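Glyco_hydro_cc domain-containing protein (Blastomyces gilchristii, PDB 6UB0) probably hydrolyses beta-1,3-glucan as a curdlan-specific family GH128 exo-glucanase, and is seen here holding laminaribiose in its -2 and -1 subsites. Local coordinates at residues 41-52 with 67-75; 147-158 with 189-197. One frame throughout, in Å; residues are numbered along the deposited sequence.

Interaction 1 of 2, residues 41-52 with 67-75. With GLC (alpha-D-glucopyranose), chain B; BGC (beta-D-glucopyranose), chain C.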
loop_
_atom_site.group_PDB
_atom_site.type_symbol
_atom_site.label_atom_id
_atom_site.label_comp_id
_atom_site.label_asym_id
_atom_site.label_seq_id
_atom_site.Cartn_x
_atom_site.Cartn_y
_atom_site.Cartn_z
ATOM N N GLU A 41 -2.561 -7.702 11.171
ATOM C CA GLU A 41 -3.267 -6.415 11.309
ATOM C C GLU A 41 -3.896 -6.161 9.948
ATOM O O GLU A 41 -3.153 -6.003 9.011
ATOM C CB GLU A 41 -2.330 -5.268 11.657
ATOM C CG GLU A 41 -3.060 -3.942 11.756
ATOM C CD GLU A 41 -2.146 -2.741 11.875
ATOM O OE1 GLU A 41 -1.079 -2.908 12.498
ATOM O OE2 GLU A 41 -2.518 -1.648 11.357
ATOM N N TYR A 42 -5.223 -6.180 9.878
ATOM C CA TYR A 42 -5.954 -5.669 8.695
ATOM C C TYR A 42 -5.879 -4.137 8.709
ATOM O O TYR A 42 -6.024 -3.459 9.776
ATOM C CB TYR A 42 -7.409 -6.136 8.705
ATOM C CG TYR A 42 -8.240 -5.476 7.651
ATOM C CD1 TYR A 42 -8.015 -5.775 6.316
ATOM C CD2 TYR A 42 -9.189 -4.517 7.976
ATOM C CE1 TYR A 42 -8.762 -5.186 5.323
ATOM C CE2 TYR A 42 -9.940 -3.920 6.978
ATOM C CZ TYR A 42 -9.689 -4.235 5.651
ATOM O OH TYR A 42 -10.378 -3.660 4.641
ATOM N N VAL A 43 -5.675 -3.558 7.523
ATOM C CA VAL A 43 -5.634 -2.087 7.376
ATOM C C VAL A 43 -6.780 -1.672 6.461
ATOM O O VAL A 43 -6.769 -1.936 5.268
ATOM C CB VAL A 43 -4.275 -1.607 6.837
ATOM C CG1 VAL A 43 -4.267 -0.098 6.716
ATOM C CG2 VAL A 43 -3.148 -2.094 7.714
ATOM N N PRO A 44 -7.804 -0.965 6.990
ATOM C CA PRO A 44 -8.876 -0.464 6.133
ATOM C C PRO A 44 -8.367 0.562 5.120
ATOM O O PRO A 44 -7.401 1.271 5.433
ATOM C CB PRO A 44 -9.858 0.167 7.136
ATOM C CG PRO A 44 -9.521 -0.506 8.431
ATOM C CD PRO A 44 -8.023 -0.708 8.402
ATOM N N MET A 45 -8.983 0.555 3.929
ATOM C CA MET A 45 -8.732 1.571 2.876
ATOM C C MET A 45 -10.001 2.350 2.525
ATOM O O MET A 45 -11.032 1.757 2.233
ATOM C CB MET A 45 -8.104 0.940 1.640
ATOM C CG MET A 45 -8.094 1.919 0.462
ATOM S SD MET A 45 -7.358 1.246 -1.030
ATOM C CE MET A 45 -5.621 1.554 -0.759
ATOM N N LEU A 46 -9.866 3.673 2.536
ATOM C CA LEU A 46 -10.753 4.613 1.802
ATOM C C LEU A 46 -10.277 4.705 0.349
ATOM O O LEU A 46 -9.347 5.393 0.096
ATOM C CB LEU A 46 -10.720 5.978 2.488
ATOM C CG LEU A 46 -11.662 7.008 1.868
ATOM C CD1 LEU A 46 -13.006 6.361 1.620
ATOM C CD2 LEU A 46 -11.800 8.262 2.760
ATOM N N TRP A 47 -10.885 3.938 -0.536
ATOM C CA TRP A 47 -10.397 3.688 -1.919
ATOM C C TRP A 47 -10.510 4.957 -2.761
ATOM O O TRP A 47 -9.656 5.180 -3.621
ATOM C CB TRP A 47 -11.216 2.548 -2.506
ATOM C CG TRP A 47 -10.764 2.118 -3.859
ATOM C CD1 TRP A 47 -9.863 1.139 -4.155
ATOM C CD2 TRP A 47 -11.148 2.713 -5.109
ATOM N NE1 TRP A 47 -9.730 1.016 -5.506
ATOM C CE2 TRP A 47 -10.471 2.002 -6.113
ATOM C CE3 TRP A 47 -12.018 3.754 -5.480
ATOM C CZ2 TRP A 47 -10.654 2.301 -7.471
ATOM C CZ3 TRP A 47 -12.182 4.055 -6.817
ATOM C CH2 TRP A 47 -11.501 3.338 -7.794
ATOM N N GLY A 48 -11.614 5.656 -2.561
ATOM C CA GLY A 48 -12.044 6.821 -3.353
ATOM C C GLY A 48 -13.453 7.253 -2.954
ATOM O O GLY A 48 -14.112 6.663 -2.086
ATOM N N PRO A 49 -14.000 8.246 -3.693
ATOM C CA PRO A 49 -15.331 8.777 -3.410
ATOM C C PRO A 49 -16.458 7.759 -3.200
ATOM O O PRO A 49 -17.380 8.045 -2.427
ATOM C CB PRO A 49 -15.661 9.550 -4.690
ATOM C CG PRO A 49 -14.326 9.897 -5.299
ATOM C CD PRO A 49 -13.379 8.782 -4.902
ATOM N N ARG A 50 -16.419 6.640 -3.939
ATOM C CA ARG A 50 -17.466 5.589 -3.844
ATOM C C ARG A 50 -17.569 5.084 -2.402
ATOM O O ARG A 50 -18.558 4.457 -2.089
ATOM C CB ARG A 50 -17.184 4.419 -4.788
ATOM C CG ARG A 50 -15.993 3.555 -4.403
ATOM C CD ARG A 50 -15.829 2.517 -5.488
ATOM N NE ARG A 50 -14.795 1.512 -5.292
ATOM C CZ ARG A 50 -14.040 1.008 -6.281
ATOM N NH1 ARG A 50 -14.162 1.451 -7.528
ATOM N NH2 ARG A 50 -13.122 0.101 -6.008
ATOM N N GLY A 51 -16.555 5.333 -1.570
ATOM C CA GLY A 51 -16.496 4.819 -0.182
ATOM C C GLY A 51 -16.832 5.871 0.867
ATOM O O GLY A 51 -16.903 5.491 2.055
ATOM N N TYR A 52 -17.021 7.141 0.459
ATOM C CA TYR A 52 -17.225 8.298 1.365
ATOM C C TYR A 52 -18.456 8.048 2.232
ATOM O O TYR A 52 -18.403 8.315 3.468
ATOM C CB TYR A 52 -17.429 9.589 0.575
ATOM C CG TYR A 52 -16.207 10.130 -0.113
ATOM C CD1 TYR A 52 -14.955 9.551 0.036
ATOM C CD2 TYR A 52 -16.305 11.258 -0.904
ATOM C CE1 TYR A 52 -13.833 10.078 -0.580
ATOM C CE2 TYR A 52 -15.198 11.797 -1.538
ATOM C CZ TYR A 52 -13.961 11.199 -1.394
ATOM O OH TYR A 52 -12.893 11.780 -2.007
ATOM N N SER A 67 -7.224 -2.015 14.684
ATOM C CA SER A 67 -6.451 -1.588 13.490
ATOM C C SER A 67 -5.700 -0.314 13.866
ATOM O O SER A 67 -6.336 0.598 14.436
ATOM C CB SER A 67 -7.359 -1.392 12.309
ATOM O OG SER A 67 -7.868 -2.640 11.834
ATOM N N LYS A 68 -4.388 -0.296 13.668
ATOM C CA LYS A 68 -3.525 0.840 14.069
ATOM C C LYS A 68 -3.437 1.859 12.926
ATOM O O LYS A 68 -2.831 2.911 13.115
ATOM C CB LYS A 68 -2.162 0.289 14.480
ATOM C CG LYS A 68 -2.266 -0.779 15.570
ATOM C CD LYS A 68 -1.039 -1.619 15.760
ATOM C CE LYS A 68 -0.121 -1.087 16.841
ATOM N NZ LYS A 68 0.552 -2.199 17.550
ATOM N N ASN A 69 -3.928 1.506 11.751
ATOM C CA ASN A 69 -3.527 2.219 10.516
ATOM C C ASN A 69 -4.727 2.322 9.586
ATOM O O ASN A 69 -5.555 1.435 9.580
ATOM C CB ASN A 69 -2.388 1.518 9.760
ATOM C CG ASN A 69 -1.062 1.540 10.478
ATOM O OD1 ASN A 69 -0.420 2.562 10.529
ATOM N ND2 ASN A 69 -0.660 0.423 11.086
ATOM N N LEU A 70 -4.797 3.407 8.818
ATOM C CA LEU A 70 -5.843 3.575 7.799
ATOM C C LEU A 70 -5.168 4.054 6.515
ATOM O O LEU A 70 -4.317 4.978 6.597
ATOM C CB LEU A 70 -6.869 4.620 8.219
ATOM C CG LEU A 70 -7.652 4.319 9.492
ATOM C CD1 LEU A 70 -8.463 5.535 9.893
ATOM C CD2 LEU A 70 -8.536 3.107 9.305
ATOM N N LEU A 71 -5.643 3.566 5.381
ATOM C CA LEU A 71 -5.110 3.988 4.038
ATOM C C LEU A 71 -6.139 4.841 3.282
ATOM O O LEU A 71 -7.356 4.511 3.291
ATOM C CB LEU A 71 -4.775 2.789 3.147
ATOM C CG LEU A 71 -3.610 1.933 3.586
ATOM C CD1 LEU A 71 -3.740 0.537 3.015
ATOM C CD2 LEU A 71 -2.250 2.543 3.265
ATOM N N ALA A 72 -5.633 5.789 2.498
ATOM C CA ALA A 72 -6.481 6.674 1.683
ATOM C C ALA A 72 -6.541 6.160 0.241
ATOM O O ALA A 72 -6.155 5.003 0.009
ATOM C CB ALA A 72 -5.954 8.076 1.757
ATOM N N PHE A 73 -6.946 7.026 -0.695
ATOM C CA PHE A 73 -7.469 6.659 -2.027
ATOM C C PHE A 73 -6.430 5.841 -2.812
ATOM O O PHE A 73 -5.213 6.017 -2.697
ATOM C CB PHE A 73 -7.913 7.939 -2.746
ATOM C CG PHE A 73 -8.421 8.997 -1.778
ATOM C CD1 PHE A 73 -9.556 8.775 -1.004
ATOM C CD2 PHE A 73 -7.753 10.214 -1.634
ATOM C CE1 PHE A 73 -10.035 9.733 -0.112
ATOM C CE2 PHE A 73 -8.236 11.183 -0.739
ATOM C CZ PHE A 73 -9.356 10.928 0.029
ATOM N N ASN A 74 -6.951 4.932 -3.617
ATOM C CA ASN A 74 -6.144 4.067 -4.528
ATOM C C ASN A 74 -5.881 4.741 -5.876
ATOM O O ASN A 74 -6.762 4.687 -6.734
ATOM C CB ASN A 74 -6.836 2.750 -4.759
ATOM C CG ASN A 74 -5.852 1.740 -5.285
ATOM O OD1 ASN A 74 -4.871 1.433 -4.635
ATOM N ND2 ASN A 74 -6.082 1.299 -6.504
ATOM N N GLU A 75 -4.657 5.158 -6.110
ATOM C CA GLU A 75 -4.265 5.641 -7.489
ATOM C C GLU A 75 -5.234 6.737 -7.941
ATOM O O GLU A 75 -5.915 6.654 -8.985
ATOM C CB GLU A 75 -4.142 4.489 -8.492
ATOM C CG GLU A 75 -2.886 3.654 -8.271
ATOM C CD GLU A 75 -2.569 2.632 -9.329
ATOM O OE1 GLU A 75 -3.305 2.626 -10.358
ATOM O OE2 GLU A 75 -1.517 1.937 -9.140
HETATM C C1 GLC B . -2.947 -1.125 -9.927
HETATM C C2 GLC B . -4.342 -0.944 -9.309
HETATM C C3 GLC B . -5.229 -2.158 -9.588
HETATM C C4 GLC B . -5.199 -2.480 -11.106
HETATM C C5 GLC B . -3.795 -2.543 -11.644
HETATM C C6 GLC B . -3.668 -2.841 -13.152
HETATM O O1 GLC B . -2.252 -2.286 -9.447
HETATM O O2 GLC B . -4.391 -0.720 -7.879
HETATM O O3 GLC B . -6.546 -1.891 -9.107
HETATM O O4 GLC B . -5.721 -3.752 -11.295
HETATM O O5 GLC B . -3.168 -1.294 -11.351
HETATM O O6 GLC B . -4.784 -2.243 -13.744
HETATM C C2 BGC C . -8.429 -2.337 -7.745
HETATM C C3 BGC C . -8.987 -3.031 -6.537
HETATM C C4 BGC C . -8.643 -4.496 -6.690
HETATM C C5 BGC C . -7.122 -4.670 -6.886
HETATM C C6 BGC C . -6.537 -6.062 -7.166
HETATM C C1 BGC C . -6.962 -2.593 -7.952
HETATM O O2 BGC C . -8.629 -0.942 -7.491
HETATM O O3 BGC C . -10.400 -2.748 -6.301
HETATM O O4 BGC C . -9.181 -5.081 -5.504
HETATM O O5 BGC C . -6.637 -3.986 -8.047
HETATM O O6 BGC C . -7.323 -6.647 -8.242
HETATM O O HOH W 1 -6.729 -5.661 12.627
#

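Interaction 2 of 2, residues 147-158 with 189-197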
loop_
_atom_site.group_PDB
_atom_site.type_symbol
_atom_site.label_atom_id
_atom_site.label_comp_id
_atom_site.label_asym_id
_atom_site.label_seq_id
_atom_site.Cartn_x
_atom_site.Cartn_y
_atom_site.Cartn_z
ATOM N N SER A 147 10.441 -7.210 -14.596
ATOM C CA SER A 147 11.302 -7.887 -13.591
ATOM C C SER A 147 12.762 -7.390 -13.646
ATOM O O SER A 147 13.409 -7.413 -12.578
ATOM C CB SER A 147 11.232 -9.374 -13.831
ATOM O OG SER A 147 11.481 -9.624 -15.256
ATOM N N GLY A 148 13.258 -6.982 -14.829
ATOM C CA GLY A 148 14.635 -6.491 -15.086
ATOM C C GLY A 148 14.744 -4.987 -14.919
ATOM O O GLY A 148 15.871 -4.472 -14.916
ATOM N N ASN A 149 13.606 -4.294 -14.773
ATOM C CA ASN A 149 13.551 -2.842 -14.437
ATOM C C ASN A 149 13.642 -2.635 -12.919
ATOM O O ASN A 149 12.954 -1.770 -12.408
ATOM C CB ASN A 149 12.303 -2.178 -15.024
ATOM C CG ASN A 149 12.359 -2.058 -16.534
ATOM O OD1 ASN A 149 13.220 -2.660 -17.181
ATOM N ND2 ASN A 149 11.440 -1.298 -17.096
ATOM N N VAL A 150 14.519 -3.369 -12.249
ATOM C CA VAL A 150 14.677 -3.377 -10.765
ATOM C C VAL A 150 15.254 -2.047 -10.291
ATOM O O VAL A 150 14.850 -1.566 -9.220
ATOM C CB VAL A 150 15.617 -4.495 -10.297
ATOM C CG1 VAL A 150 15.869 -4.389 -8.801
ATOM C CG2 VAL A 150 15.108 -5.873 -10.686
ATOM N N ASP A 151 16.245 -1.511 -11.001
ATOM C CA ASP A 151 16.863 -0.243 -10.547
ATOM C C ASP A 151 15.728 0.792 -10.353
ATOM O O ASP A 151 15.672 1.657 -9.404
ATOM C CB ASP A 151 17.897 0.262 -11.554
ATOM C CG ASP A 151 18.666 -0.911 -12.118
ATOM O OD1 ASP A 151 19.491 -1.434 -11.358
ATOM O OD2 ASP A 151 18.344 -1.343 -13.275
ATOM N N ASP A 152 14.912 0.916 -11.441
ATOM C CA ASP A 152 13.855 1.949 -11.527
ATOM C C ASP A 152 12.963 1.769 -10.287
ATOM O O ASP A 152 12.579 2.792 -9.679
ATOM C CB ASP A 152 13.103 1.890 -12.853
ATOM C CG ASP A 152 11.867 2.761 -12.890
ATOM O OD1 ASP A 152 12.009 4.003 -12.772
ATOM O OD2 ASP A 152 10.763 2.200 -13.054
ATOM N N PHE A 153 12.693 0.524 -9.908
ATOM C CA PHE A 153 11.935 0.218 -8.663
ATOM C C PHE A 153 12.538 1.062 -7.526
ATOM O O PHE A 153 11.857 1.927 -6.969
ATOM C CB PHE A 153 11.868 -1.281 -8.357
ATOM C CG PHE A 153 11.215 -1.565 -7.026
ATOM C CD1 PHE A 153 9.836 -1.458 -6.860
ATOM C CD2 PHE A 153 11.989 -1.839 -5.911
ATOM C CE1 PHE A 153 9.252 -1.682 -5.617
ATOM C CE2 PHE A 153 11.407 -2.050 -4.670
ATOM C CZ PHE A 153 10.038 -1.985 -4.529
ATOM N N LYS A 154 13.823 0.890 -7.270
ATOM C CA LYS A 154 14.530 1.405 -6.065
ATOM C C LYS A 154 14.602 2.931 -6.082
ATOM O O LYS A 154 14.544 3.541 -5.003
ATOM C CB LYS A 154 15.912 0.757 -6.021
ATOM C CG LYS A 154 15.861 -0.764 -6.021
ATOM C CD LYS A 154 17.229 -1.430 -6.051
ATOM C CE LYS A 154 17.762 -1.740 -4.672
ATOM N NZ LYS A 154 18.934 -2.640 -4.717
ATOM N N ARG A 155 14.779 3.519 -7.267
ATOM C CA ARG A 155 14.914 4.979 -7.499
ATOM C C ARG A 155 13.584 5.606 -7.089
ATOM O O ARG A 155 13.542 6.559 -6.243
ATOM C CB ARG A 155 15.265 5.157 -8.991
ATOM C CG ARG A 155 15.249 6.582 -9.537
ATOM C CD ARG A 155 13.862 7.230 -9.654
ATOM N NE ARG A 155 12.902 6.532 -10.531
ATOM C CZ ARG A 155 11.642 6.927 -10.777
ATOM N NH1 ARG A 155 11.142 8.002 -10.188
ATOM N NH2 ARG A 155 10.871 6.221 -11.594
ATOM N N TYR A 156 12.524 5.027 -7.660
ATOM C CA TYR A 156 11.118 5.421 -7.433
ATOM C C TYR A 156 10.863 5.455 -5.920
ATOM O O TYR A 156 10.311 6.408 -5.403
ATOM C CB TYR A 156 10.164 4.468 -8.163
ATOM C CG TYR A 156 8.726 4.755 -7.835
ATOM C CD1 TYR A 156 8.045 5.785 -8.448
ATOM C CD2 TYR A 156 8.038 4.004 -6.892
ATOM C CE1 TYR A 156 6.726 6.078 -8.137
ATOM C CE2 TYR A 156 6.724 4.299 -6.557
ATOM C CZ TYR A 156 6.060 5.335 -7.178
ATOM O OH TYR A 156 4.756 5.573 -6.886
ATOM N N VAL A 157 11.226 4.382 -5.230
ATOM C CA VAL A 157 10.923 4.225 -3.770
ATOM C C VAL A 157 11.689 5.299 -2.989
ATOM O O VAL A 157 11.100 5.968 -2.087
ATOM C CB VAL A 157 11.248 2.804 -3.276
ATOM C CG1 VAL A 157 11.011 2.691 -1.790
ATOM C CG2 VAL A 157 10.438 1.757 -4.023
ATOM N N SER A 158 12.954 5.478 -3.329
ATOM C CA SER A 158 13.813 6.542 -2.757
ATOM C C SER A 158 13.195 7.901 -3.061
ATOM O O SER A 158 13.079 8.685 -2.149
ATOM C CB SER A 158 15.188 6.414 -3.270
ATOM O OG SER A 158 15.580 5.049 -3.177
ATOM N N PHE A 189 13.502 -11.211 -8.979
ATOM C CA PHE A 189 13.154 -9.808 -8.648
ATOM C C PHE A 189 12.960 -9.733 -7.122
ATOM O O PHE A 189 13.608 -8.894 -6.425
ATOM C CB PHE A 189 11.962 -9.423 -9.523
ATOM C CG PHE A 189 11.353 -8.087 -9.207
ATOM C CD1 PHE A 189 10.292 -8.009 -8.315
ATOM C CD2 PHE A 189 11.808 -6.917 -9.798
ATOM C CE1 PHE A 189 9.739 -6.786 -7.986
ATOM C CE2 PHE A 189 11.216 -5.694 -9.495
ATOM C CZ PHE A 189 10.177 -5.639 -8.596
ATOM N N LEU A 190 12.162 -10.657 -6.576
ATOM C CA LEU A 190 11.868 -10.661 -5.110
ATOM C C LEU A 190 13.169 -10.893 -4.328
ATOM O O LEU A 190 13.366 -10.286 -3.229
ATOM C CB LEU A 190 10.821 -11.738 -4.786
ATOM C CG LEU A 190 9.394 -11.425 -5.248
ATOM C CD1 LEU A 190 8.504 -12.646 -5.132
ATOM C CD2 LEU A 190 8.826 -10.248 -4.458
ATOM N N LYS A 191 14.059 -11.725 -4.858
ATOM C CA LYS A 191 15.396 -11.943 -4.238
ATOM C C LYS A 191 16.201 -10.642 -4.108
ATOM O O LYS A 191 16.977 -10.548 -3.126
ATOM C CB LYS A 191 16.230 -12.940 -5.044
ATOM C CG LYS A 191 15.631 -14.332 -5.110
ATOM C CD LYS A 191 16.634 -15.384 -5.524
ATOM C CE LYS A 191 16.079 -16.789 -5.417
ATOM N NZ LYS A 191 17.067 -17.685 -4.780
ATOM N N GLU A 192 16.060 -9.702 -5.050
ATOM C CA GLU A 192 16.800 -8.414 -5.035
ATOM C C GLU A 192 16.077 -7.401 -4.124
ATOM O O GLU A 192 16.730 -6.807 -3.221
ATOM C CB GLU A 192 16.938 -7.934 -6.491
ATOM C CG GLU A 192 17.556 -6.554 -6.687
ATOM C CD GLU A 192 19.015 -6.380 -6.319
ATOM O OE1 GLU A 192 19.789 -7.344 -6.482
ATOM O OE2 GLU A 192 19.376 -5.266 -5.891
ATOM N N VAL A 193 14.764 -7.231 -4.294
ATOM C CA VAL A 193 14.018 -6.106 -3.641
ATOM C C VAL A 193 13.634 -6.459 -2.185
ATOM O O VAL A 193 13.667 -5.554 -1.314
ATOM C CB VAL A 193 12.825 -5.695 -4.527
ATOM C CG1 VAL A 193 13.282 -5.523 -5.973
ATOM C CG2 VAL A 193 11.650 -6.668 -4.464
ATOM N N LEU A 194 13.321 -7.717 -1.857
ATOM C CA LEU A 194 12.813 -7.995 -0.477
ATOM C C LEU A 194 13.849 -7.637 0.601
ATOM O O LEU A 194 13.537 -6.962 1.591
ATOM C CB LEU A 194 12.331 -9.446 -0.359
ATOM C CG LEU A 194 10.975 -9.754 -1.000
ATOM C CD1 LEU A 194 10.499 -11.172 -0.728
ATOM C CD2 LEU A 194 9.912 -8.752 -0.542
ATOM N N PRO A 195 15.126 -8.045 0.465
ATOM C CA PRO A 195 16.141 -7.638 1.438
ATOM C C PRO A 195 16.293 -6.101 1.487
ATOM O O PRO A 195 16.328 -5.530 2.565
ATOM C CB PRO A 195 17.425 -8.323 0.948
ATOM C CG PRO A 195 16.989 -9.368 -0.066
ATOM C CD PRO A 195 15.665 -8.875 -0.622
ATOM N N TRP A 196 16.304 -5.462 0.325
ATOM C CA TRP A 196 16.496 -3.996 0.159
ATOM C C TRP A 196 15.358 -3.245 0.869
ATOM O O TRP A 196 15.611 -2.279 1.682
ATOM C CB TRP A 196 16.556 -3.674 -1.345
ATOM C CG TRP A 196 16.891 -2.246 -1.617
ATOM C CD1 TRP A 196 18.138 -1.703 -1.600
ATOM C CD2 TRP A 196 15.976 -1.165 -1.873
ATOM N NE1 TRP A 196 18.065 -0.354 -1.823
ATOM C CE2 TRP A 196 16.756 0.002 -2.011
ATOM C CE3 TRP A 196 14.587 -1.068 -2.009
ATOM C CZ2 TRP A 196 16.194 1.245 -2.278
ATOM C CZ3 TRP A 196 14.034 0.164 -2.252
ATOM C CH2 TRP A 196 14.831 1.304 -2.395
ATOM N N LEU A 197 14.131 -3.705 0.617
ATOM C CA LEU A 197 12.926 -3.132 1.279
ATOM C C LEU A 197 13.066 -3.375 2.780
ATOM O O LEU A 197 12.774 -2.449 3.557
ATOM C CB LEU A 197 11.653 -3.742 0.666
ATOM C CG LEU A 197 11.392 -3.344 -0.787
ATOM C CD1 LEU A 197 10.447 -4.306 -1.493
ATOM C CD2 LEU A 197 10.838 -1.922 -0.851
#

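Interaction 1 of 2, residues 41-52 with 67-75
Pro44 and Leu71 meet where the packing is tight: Leu71 N donates to Pro44 O (2.9 Å), and Leu71 O accepts Leu46 N. Beside them Val43 CG1 presses on Leu71 CG (3.8 Å), compact branched groups suited to a buried seam. Toward the sugars, Asn74 N bonds Trp47 O (2.7 Å), and Asn74 CB lies over the indole's five-membered ring while Arg50 NH2 covers the opposite face. This is a pair of neighbouring parallel strands in the TIM-barrel core, linked through helix 52-64 as a beta-alpha-beta crossover, whose C-terminal ends carry sugar-binding groups. With CG anti to the backbone N (chi1 -176°), the sandwiched indole directs NE1 to BGC O2, which lies at the ring edge, near its plane (3.0 Å). Asn74 ND2 makes a nearly straight bond to GLC O2 (3.0 Å) and a second to Gln81. The opposite end is more polar and partly open to solvent at Lys68. Ser67 OG bonds Tyr42 O, and a water accepts from Tyr42 N and donates weakly to that hydroxyl. Asn69 ND2 meets the syn lone pair of Glu41 OE2 (2.8 Å), amide and carboxylate nearly coplanar; OE1 is salt-bridged to Arg205. Lys68 lays CD across OE1 (3.5 Å), its ammonium leading away.

Interaction 2 of 2, residues 147-158 with 189-197
Trp196 holds CG anti to its backbone N (chi1 -174°), which sends the indole across to helix 150-158, and Lys154, bent at chi3 (92°), lays its chain along one face of that ring. The helices are adjacent members of the outer layer of the TIM barrel, separated in the chain by strand 172-180; they run the same way, their axes 10.8 Å apart and inclined at 21°. Trp196 is the knob of a knobs-into-holes fit, seated among Phe153, Lys154, Val157 and Ser158. A broad, partly exposed indole suits this seat, because its far edge can meet Val157 CG1 (4.0 Å from CZ3) while its face receives a cation. Lys154 NZ stands over the five-membered ring, 3.8 Å from its centroid, in a cation-pi contact. The same ammonium forms a salt bridge with Glu192 OE2 (2.9 Å), met nearly along its C-O axis, so the long, flexible lysine serves an anion and a ring together at the more exposed side of the contact. Glu192 also turns its aliphatic part inward, CG touching Val150 CG1 (3.5 Å). Deeper, the packing is largely apolar, though Ser147 O meets the edge of the Phe189 ring at CD2. Phe189 points its edge at the face of Phe153, a T-shaped pair, and Val150 CG2 rests against Phe189 CD2 (3.6 Å). Phe153 in turn takes Val193 CG1 at CD2 and Leu197 CD2 at the ring edge by CZ (3.8 Å), large side chains filling the space between the helices and the barrel strands, where Phe177 and Trp143 continue the layer. Beside the indole edge, Ser158 OG bonds Lys154 O at 2.6 Å, from the face of that carbonyl opposite to the one used by Ser158 N.

How the interactions relate
Interaction 1 and interaction 2 lie on opposite sides of the chain's centre, their own centres 25 Å apart and their nearest atoms about 8 Å apart, without touching. The first joins inner barrel strands and reaches the disaccharide directly, with Glu75 OE2 3.5 Å from GLC C1. Interaction 2 joins outer helices, and the side chain of Phe153 is about 12 Å from the bound GLC. Strand 172-180 lies between them. Its Trp173 touches Val43, Asn69 and Leu71 of interaction 1, its Phe177 touches Phe189, Val193 and Leu197 of interaction 2, and its Glu176 is hydrogen-bonded to the same glucose that Asn74 holds.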